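Local coordinates for phenazine biosynthesis protein, PhzF family (Bacillus anthracis, PDB 3EDN) that belongs to the PhzF family of phenazine biosynthesis proteins, has a diaminopimelate epimerase-like fold and is probably an isomerase-type enzyme, at residues A[154-159]-A[237-242]. Residues are numbered along the deposited sequence; the frame is centred on the assembly and turned at random.
Sequences PIVYGS and GAYYAT
Tyr-239 reaches out from helix 230-244 and donates a hydrogen bond from its hydroxyl to the carbonyl of Pro-154, just ahead of strand 156-159; this is helix-on-strand packing within the diaminopimelate epimerase-like fold. The bond from Tyr-239 OH to Pro-154 O is 2.7 Å long and lands on a lone pair, in the carbonyl plane, with a C=O...donor angle of 135°. The proline ring also lies beside the hydroxyl, its CD 3.2 Å from Tyr-239 OH. On the strand itself, Val-156 sends one methyl to the ring's edge, near its plane: CG2 sits 3.6 Å from Tyr-239 CE1. That edge therefore meets a methyl along its CD1–CE1 side and a carbonyl oxygen at its hydroxyl end.

The tyrosine reaches the strand with its CG anti to the backbone N (chi1 -178°), which carries the ring off the helix. Ile-166 and Pro-168 of strand 163-168 also touch the ring, as does Leu-153, while Tyr-243 meets it with the planes inclined at about 45°. Strand 156-159 is itself held between strands 127-130 and 163-168, and Phe-128 of the former touches both Val-156 and Thr-242. Within the helix, Thr-242 OG1 turns back to donate to Ala-238 O at 2.6 Å.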
loop_
_atom_site.group_PDB
_atom_site.type_symbol
_atom_site.label_atom_id
_atom_site.label_comp_id
_atom_site.label_asym_id
_atom_site.label_seq_id
_atom_site.Cartn_x
_atom_site.Cartn_y
_atom_site.Cartn_z
ATOM N N PRO A 154 35.044 8.955 -27.869
ATOM C CA PRO A 154 33.881 9.799 -28.131
ATOM C C PRO A 154 33.035 10.133 -26.914
ATOM O O PRO A 154 32.892 9.317 -26.000
ATOM C CB PRO A 154 33.055 8.983 -29.141
ATOM C CG PRO A 154 33.432 7.569 -28.892
ATOM C CD PRO A 154 34.850 7.573 -28.348
ATOM N N ILE A 155 32.505 11.345 -26.911
ATOM C CA ILE A 155 31.500 11.751 -25.936
ATOM C C ILE A 155 30.160 11.300 -26.487
ATOM O O ILE A 155 29.818 11.607 -27.641
ATOM C CB ILE A 155 31.511 13.270 -25.703
ATOM C CG1 ILE A 155 32.909 13.745 -25.282
ATOM C CG2 ILE A 155 30.456 13.657 -24.668
ATOM C CD1 ILE A 155 33.087 15.281 -25.364
ATOM N N VAL A 156 29.412 10.536 -25.694
ATOM C CA VAL A 156 28.132 10.012 -26.149
ATOM C C VAL A 156 27.109 10.036 -25.027
ATOM O O VAL A 156 27.462 9.979 -23.850
ATOM C CB VAL A 156 28.234 8.553 -26.663
ATOM C CG1 VAL A 156 29.185 8.466 -27.843
ATOM C CG2 VAL A 156 28.652 7.587 -25.534
ATOM N N TYR A 157 25.847 10.142 -25.404
ATOM C CA TYR A 157 24.732 9.833 -24.512
ATOM C C TYR A 157 24.593 8.328 -24.552
ATOM O O TYR A 157 24.665 7.734 -25.628
ATOM C CB TYR A 157 23.428 10.420 -25.061
ATOM C CG TYR A 157 23.329 11.929 -25.092
ATOM C CD1 TYR A 157 22.957 12.643 -23.953
ATOM C CD2 TYR A 157 23.587 12.644 -26.262
ATOM C CE1 TYR A 157 22.854 14.040 -23.966
ATOM C CE2 TYR A 157 23.489 14.035 -26.289
ATOM C CZ TYR A 157 23.121 14.720 -25.137
ATOM O OH TYR A 157 23.011 16.088 -25.151
ATOM N N GLY A 158 24.389 7.711 -23.393
ATOM C CA GLY A 158 24.185 6.269 -23.323
ATOM C C GLY A 158 23.116 5.901 -22.305
ATOM O O GLY A 158 22.916 6.605 -21.317
ATOM N N SER A 159 22.391 4.817 -22.561
ATOM C CA SER A 159 21.356 4.348 -21.648
ATOM C C SER A 159 21.291 2.837 -21.633
ATOM O O SER A 159 21.263 2.208 -22.704
ATOM C CB SER A 159 19.988 4.835 -22.100
ATOM O OG SER A 159 18.976 4.152 -21.377
ATOM N N GLY A 237 30.043 -0.218 -19.306
ATOM C CA GLY A 237 30.439 -1.539 -19.820
ATOM C C GLY A 237 30.140 -1.661 -21.302
ATOM O O GLY A 237 30.964 -2.155 -22.079
ATOM N N ALA A 238 28.946 -1.234 -21.697
ATOM C CA ALA A 238 28.579 -1.260 -23.111
ATOM C C ALA A 238 29.510 -0.372 -23.915
ATOM O O ALA A 238 29.883 -0.709 -25.034
ATOM C CB ALA A 238 27.154 -0.811 -23.299
ATOM N N TYR A 239 29.835 0.787 -23.360
ATOM C CA TYR A 239 30.734 1.729 -24.001
ATOM C C TYR A 239 32.105 1.082 -24.187
ATOM O O TYR A 239 32.701 1.151 -25.265
ATOM C CB TYR A 239 30.834 2.992 -23.137
ATOM C CG TYR A 239 31.698 4.074 -23.719
ATOM C CD1 TYR A 239 31.139 5.134 -24.428
ATOM C CD2 TYR A 239 33.073 4.064 -23.531
ATOM C CE1 TYR A 239 31.937 6.139 -24.951
ATOM C CE2 TYR A 239 33.877 5.068 -24.048
ATOM C CZ TYR A 239 33.312 6.081 -24.772
ATOM O OH TYR A 239 34.128 7.069 -25.244
ATOM N N TYR A 240 32.613 0.433 -23.144
ATOM C CA TYR A 240 33.919 -0.221 -23.192
ATOM C C TYR A 240 33.956 -1.260 -24.293
ATOM O O TYR A 240 34.911 -1.312 -25.076
ATOM C CB TYR A 240 34.173 -0.885 -21.838
ATOM C CG TYR A 240 35.563 -1.427 -21.591
ATOM C CD1 TYR A 240 36.601 -0.586 -21.227
ATOM C CD2 TYR A 240 35.817 -2.787 -21.678
ATOM C CE1 TYR A 240 37.866 -1.076 -20.965
ATOM C CE2 TYR A 240 37.074 -3.295 -21.419
ATOM C CZ TYR A 240 38.093 -2.434 -21.066
ATOM O OH TYR A 240 39.351 -2.926 -20.804
ATOM N N ALA A 241 32.913 -2.077 -24.359
ATOM C CA ALA A 241 32.819 -3.144 -25.353
ATOM C C ALA A 241 32.637 -2.596 -26.770
ATOM O O ALA A 241 32.913 -3.304 -27.729
ATOM C CB ALA A 241 31.668 -4.096 -24.999
ATOM N N THR A 242 32.170 -1.352 -26.893
ATOM C CA THR A 242 31.852 -0.760 -28.199
ATOM C C THR A 242 32.983 0.130 -28.732
ATOM O O THR A 242 33.212 0.174 -29.954
ATOM C CB THR A 242 30.517 0.035 -28.139
ATOM O OG1 THR A 242 29.472 -0.812 -27.634
ATOM C CG2 THR A 242 30.105 0.533 -29.535
#